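Local coordinates for protein metallo-beta-lactamase (Serratia marcescens, PDB 5AXO) that probably hydrolyses the beta-lactam ring of antibiotics such as carbapenems with the help of zinc, as a subclass B3 metallo-beta-lactamase, at residues Tyr67-His72 against Glu133-Gly138; Asn219-Arg224 against Ser234-Asn239. All blocks are in the same frame, centred on the assembly; numbering follows the deposited sequence.

Contact 1 of 2, residues Tyr67-His72 against Glu133-Gly138. With NA (sodium ion), chain K; ZN (zinc ion), chain B.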
# COMPACT_ATOMS: atom_id res chain seq x y z
N TYR A 67 -3.83 -12.11 -7.57
CA TYR A 67 -3.65 -10.69 -7.88
C TYR A 67 -2.60 -10.13 -6.93
O TYR A 67 -2.57 -10.49 -5.75
CB TYR A 67 -4.93 -9.88 -7.76
CG TYR A 67 -5.98 -10.16 -8.81
CD1 TYR A 67 -5.77 -9.79 -10.11
CD2 TYR A 67 -7.15 -10.80 -8.49
CE1 TYR A 67 -6.73 -10.00 -11.08
CE2 TYR A 67 -8.08 -11.10 -9.48
CZ TYR A 67 -7.87 -10.64 -10.74
OH TYR A 67 -8.83 -10.84 -11.74
N ILE A 68 -1.80 -9.20 -7.44
CA ILE A 68 -0.94 -8.33 -6.63
C ILE A 68 -1.41 -6.93 -6.90
O ILE A 68 -1.34 -6.46 -8.03
CB ILE A 68 0.53 -8.46 -6.98
CG1 ILE A 68 0.98 -9.92 -6.79
CG2 ILE A 68 1.39 -7.50 -6.16
CD1 ILE A 68 2.29 -10.25 -7.42
N LEU A 69 -1.79 -6.23 -5.85
CA LEU A 69 -2.30 -4.87 -5.92
C LEU A 69 -1.18 -3.91 -5.52
O LEU A 69 -0.51 -4.14 -4.49
CB LEU A 69 -3.49 -4.69 -4.99
CG LEU A 69 -4.60 -5.73 -5.11
CD1 LEU A 69 -5.73 -5.36 -4.16
CD2 LEU A 69 -5.09 -5.93 -6.53
N SER A 70 -0.94 -2.87 -6.29
CA SER A 70 0.12 -1.92 -6.00
C SER A 70 -0.48 -0.63 -5.45
O SER A 70 -1.41 -0.08 -6.08
CB SER A 70 0.86 -1.59 -7.29
OG SER A 70 1.82 -0.56 -7.11
N THR A 71 -0.02 -0.17 -4.31
CA THR A 71 -0.28 1.18 -3.90
C THR A 71 0.37 2.21 -4.80
O THR A 71 -0.36 3.00 -5.48
CB THR A 71 0.14 1.43 -2.44
OG1 THR A 71 1.51 1.12 -2.29
CG2 THR A 71 -0.72 0.70 -1.43
N HIS A 72 1.69 2.25 -4.83
CA HIS A 72 2.35 3.09 -5.82
C HIS A 72 3.73 2.58 -6.14
O HIS A 72 4.31 1.70 -5.49
CB HIS A 72 2.40 4.55 -5.29
CG HIS A 72 3.42 4.78 -4.20
ND1 HIS A 72 3.10 4.71 -2.87
CD2 HIS A 72 4.74 5.11 -4.25
CE1 HIS A 72 4.17 4.96 -2.14
NE2 HIS A 72 5.18 5.23 -2.94
N GLU A 133 -13.18 1.06 -8.72
CA GLU A 133 -13.32 -0.28 -9.32
C GLU A 133 -13.17 -1.41 -8.30
O GLU A 133 -12.33 -1.33 -7.39
CB GLU A 133 -12.34 -0.45 -10.45
CG GLU A 133 -12.38 -1.78 -11.17
CD GLU A 133 -11.45 -1.83 -12.35
OE1 GLU A 133 -11.16 -0.76 -12.94
OE2 GLU A 133 -11.00 -2.92 -12.67
N LEU A 134 -14.00 -2.44 -8.41
CA LEU A 134 -13.88 -3.65 -7.59
C LEU A 134 -13.06 -4.73 -8.21
O LEU A 134 -13.22 -5.03 -9.41
CB LEU A 134 -15.27 -4.26 -7.34
CG LEU A 134 -16.07 -3.59 -6.26
CD1 LEU A 134 -15.42 -3.77 -4.89
CD2 LEU A 134 -16.28 -2.12 -6.59
N VAL A 135 -12.15 -5.30 -7.43
CA VAL A 135 -11.35 -6.46 -7.79
C VAL A 135 -11.91 -7.65 -7.04
O VAL A 135 -12.07 -7.57 -5.80
CB VAL A 135 -9.89 -6.21 -7.40
CG1 VAL A 135 -9.05 -7.45 -7.68
CG2 VAL A 135 -9.37 -4.97 -8.10
N LYS A 136 -12.39 -8.66 -7.77
CA LYS A 136 -13.06 -9.80 -7.19
C LYS A 136 -12.26 -11.07 -7.42
O LYS A 136 -11.72 -11.31 -8.49
CB LYS A 136 -14.45 -9.96 -7.78
CG LYS A 136 -15.40 -8.81 -7.43
CD LYS A 136 -16.71 -8.95 -8.20
CE LYS A 136 -17.84 -8.25 -7.44
NZ LYS A 136 -19.06 -8.08 -8.29
N LEU A 137 -12.21 -11.89 -6.39
CA LEU A 137 -11.63 -13.22 -6.49
C LEU A 137 -12.30 -14.13 -5.52
O LEU A 137 -12.21 -13.93 -4.32
CB LEU A 137 -10.14 -13.12 -6.16
CG LEU A 137 -9.41 -14.43 -6.25
CD1 LEU A 137 -9.36 -14.88 -7.71
CD2 LEU A 137 -8.02 -14.30 -5.65
N GLY A 138 -13.11 -15.07 -6.03
CA GLY A 138 -13.96 -15.86 -5.14
C GLY A 138 -14.75 -14.94 -4.26
O GLY A 138 -15.49 -14.08 -4.76
NA NA K . -1.43 1.91 -8.05
ZN ZN B . 6.81 6.34 -2.49
O HOH W 1 1.30 1.79 -8.57
O HOH W 2 7.92 5.55 -1.29
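Strands 67-69 and 134-137 face each other across the interior of the alpha-beta/beta-alpha sandwich of the metallo-beta-lactamase fold, one from each of its two sheets. Their axes pass 10.0 Å apart and run nearly antiparallel, at 150°, and no hydrogen bond joins them: Tyr67 and Leu137, the nearest pair of CA atoms, are 8.5 Å apart. The gap is bridged mainly by side chains, though Tyr67 CE2 also comes within 3.8 Å of the backbone oxygen Lys136 O. Tyr67, Val135 and Leu137 turn their CB atoms toward the opposite strand, and so does Leu69. The main meeting is a CH-pi contact, in which Val135 CG1 sits over one face of the Tyr67 ring, 4.2 Å from its centroid and displaced toward the rim near CD2 and CE2. Val135 reaches it with the methyl anti to its own backbone N (chi1 176°). The same methyl also touches Leu69 CD2 at 4.4 Å. Farther along strand 134-137, Leu137 CD1 approaches Tyr67 CE2 obliquely. Leu93 of the neighbouring strand 91-95 packs on Tyr67, Leu69 and Val135, while Ile38 of strand 37-40 touches Leu69 and Leu137, so the layer continues on the same sheet. After Leu69 the chain runs past a sodium ion to the zinc site. Ser70 O and Thr71 O bind the sodium together with Gly153 O and a water that donates to Ser70 OG. His72, whose ND1 is hydrogen-bonded to Asp174 OD1, joins His74, His150 and a water at the zinc ion, His72 NE2 lying 2.0 Å from the zinc.

Contact 2 of 2, residues Asn219-Arg224 against Ser234-Asn239. With NA (sodium ion), chain J.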
# COMPACT_ATOMS: atom_id res chain seq x y z
N ASN A 219 0.67 4.43 10.92
CA ASN A 219 -0.42 4.19 11.85
C ASN A 219 0.05 3.29 13.00
O ASN A 219 -0.69 2.45 13.52
CB ASN A 219 -1.65 3.59 11.15
CG ASN A 219 -2.85 3.50 12.08
OD1 ASN A 219 -3.03 4.33 12.99
ND2 ASN A 219 -3.69 2.48 11.86
N ASP A 220 1.28 3.50 13.43
CA ASP A 220 1.82 2.89 14.65
C ASP A 220 1.63 1.37 14.71
O ASP A 220 1.36 0.79 15.77
CB ASP A 220 1.25 3.59 15.87
CG ASP A 220 1.39 5.08 15.78
OD1 ASP A 220 2.47 5.53 15.36
OD2 ASP A 220 0.56 5.75 16.42
N MET A 221 1.89 0.70 13.60
CA MET A 221 1.75 -0.77 13.54
C MET A 221 2.44 -1.51 14.65
O MET A 221 1.88 -2.46 15.19
CB MET A 221 2.23 -1.31 12.22
CG MET A 221 2.08 -2.82 12.08
SD MET A 221 0.42 -3.47 12.03
CE MET A 221 -0.07 -2.93 10.40
N TRP A 222 3.66 -1.13 14.96
CA TRP A 222 4.43 -1.96 15.89
C TRP A 222 3.98 -1.76 17.34
O TRP A 222 3.95 -2.70 18.12
CB TRP A 222 5.93 -1.76 15.68
CG TRP A 222 6.24 -1.92 14.23
CD1 TRP A 222 6.72 -0.96 13.37
CD2 TRP A 222 5.94 -3.06 13.40
NE1 TRP A 222 6.73 -1.44 12.07
CE2 TRP A 222 6.22 -2.70 12.07
CE3 TRP A 222 5.41 -4.33 13.66
CZ2 TRP A 222 6.03 -3.59 11.01
CZ3 TRP A 222 5.23 -5.21 12.63
CH2 TRP A 222 5.52 -4.82 11.30
N THR A 223 3.65 -0.54 17.71
CA THR A 223 3.00 -0.27 18.96
C THR A 223 1.67 -1.03 19.05
O THR A 223 1.36 -1.63 20.10
CB THR A 223 2.77 1.24 19.16
OG1 THR A 223 4.04 1.90 19.17
CG2 THR A 223 2.04 1.48 20.48
N ARG A 224 0.86 -1.00 17.99
CA ARG A 224 -0.39 -1.74 17.98
C ARG A 224 -0.15 -3.24 18.16
O ARG A 224 -0.93 -3.88 18.89
CB ARG A 224 -1.20 -1.43 16.73
CG ARG A 224 -1.70 0.00 16.67
CD ARG A 224 -2.45 0.24 15.39
NE ARG A 224 -2.87 1.62 15.21
CZ ARG A 224 -3.92 2.16 15.84
NH1 ARG A 224 -4.71 1.44 16.63
NH2 ARG A 224 -4.25 3.41 15.61
N SER A 234 -8.29 -6.14 18.56
CA SER A 234 -8.84 -4.83 18.78
C SER A 234 -7.76 -3.74 18.74
O SER A 234 -8.07 -2.58 18.49
CB SER A 234 -9.60 -4.73 20.11
OG SER A 234 -8.83 -5.09 21.23
N ALA A 235 -6.53 -4.07 19.12
CA ALA A 235 -5.41 -3.11 19.09
C ALA A 235 -5.21 -2.49 17.73
O ALA A 235 -4.66 -1.39 17.65
CB ALA A 235 -4.13 -3.74 19.57
N TYR A 236 -5.55 -3.20 16.64
CA TYR A 236 -5.37 -2.67 15.27
C TYR A 236 -6.51 -1.76 14.88
O TYR A 236 -6.41 -1.05 13.88
CB TYR A 236 -5.22 -3.80 14.26
CG TYR A 236 -4.07 -4.70 14.59
CD1 TYR A 236 -2.76 -4.27 14.50
CD2 TYR A 236 -4.29 -6.02 14.95
CE1 TYR A 236 -1.70 -5.11 14.84
CE2 TYR A 236 -3.27 -6.84 15.30
CZ TYR A 236 -1.96 -6.41 15.22
OH TYR A 236 -0.92 -7.24 15.61
N VAL A 237 -7.62 -1.83 15.62
CA VAL A 237 -8.84 -1.16 15.27
C VAL A 237 -8.79 0.26 15.84
O VAL A 237 -8.56 0.46 17.05
CB VAL A 237 -10.07 -1.91 15.87
CG1 VAL A 237 -11.36 -1.11 15.67
CG2 VAL A 237 -10.23 -3.26 15.23
N ASP A 238 -9.11 1.22 15.01
CA ASP A 238 -9.14 2.63 15.36
C ASP A 238 -9.75 3.35 14.18
O ASP A 238 -9.10 3.53 13.13
CB ASP A 238 -7.71 3.15 15.65
CG ASP A 238 -7.67 4.65 15.86
OD1 ASP A 238 -8.67 5.36 15.77
OD2 ASP A 238 -6.53 5.09 16.09
N ASN A 239 -11.06 3.63 14.29
CA ASN A 239 -11.81 4.17 13.18
C ASN A 239 -11.53 5.64 12.87
O ASN A 239 -12.05 6.17 11.90
CB ASN A 239 -13.29 3.87 13.30
CG ASN A 239 -13.95 4.63 14.39
OD1 ASN A 239 -13.36 5.52 14.98
ND2 ASN A 239 -15.22 4.31 14.65
NA NA J . -10.00 -0.93 19.86
O HOH W 3 -6.65 1.48 12.56
O HOH W 4 -12.11 -2.13 19.31
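A buried arginine network joins the first turn of helix 221-231 to the 3-10 segment 234-236 and the loop that follow that helix. The Arg224 side chain runs extended from CG to NE, with CG anti to the carbonyl carbon (chi1 -67°), and carries the guanidinium to several acceptors. NH1 donates to Ala235 O at 3.0 Å, almost exactly in the guanidinium plane. NH2 forms a salt bridge with Asp238 OD2 at 2.9 Å, using the carboxylate's anti lone pair, with the two planes 51° apart. On its own segment Arg224 grips Asn219 side-on, NE to the backbone O at 2.9 Å and NH2 to OD1 at 3.0 Å. These four bonds fix the rotation of the group, and a water lying over one guanidinium face bridges Asn219 ND2 to Tyr236 O and Asp238 O. On the apolar side of the contact, the Tyr236 ring meets Arg224 CB and makes an oblique Met-aromatic contact, with Met221 SD 3.9 Å from Tyr236 CE1. Phe12 and Ile14 of strand 12-15 touch Tyr236. Asp238 OD1 bonds Gly240 N, ahead of helix 241-260. One guanidinium thus binds two backbone carbonyls, an amide oxygen and a carboxylate, a buried arginine network within the helix-to-helix connection near the C-terminal end of the alpha-beta/beta-alpha sandwich.

From the N terminus, strand 65-69 of the seven-stranded sheet brings in the first segment of contact 1. Contact 1 closes some 60 residues later on strand 134-137, the edge strand of the five-stranded sheet, after the chain has passed the zinc-binding residues His74, Asp76 and His77 and strands 91-95 and 126-129. The second sheet then builds up to strand 210-213. Only after this does contact 2 open, closing a short loop around helix 221-231 before the C-terminal helix 241-260. The two are in series, neither nested nor crossing, and do not touch: their centres are 23 Å apart. Contact 1 joins the two sheets; contact 2 ties the start of helix 221-231 to the loop that leads into helix 241-260.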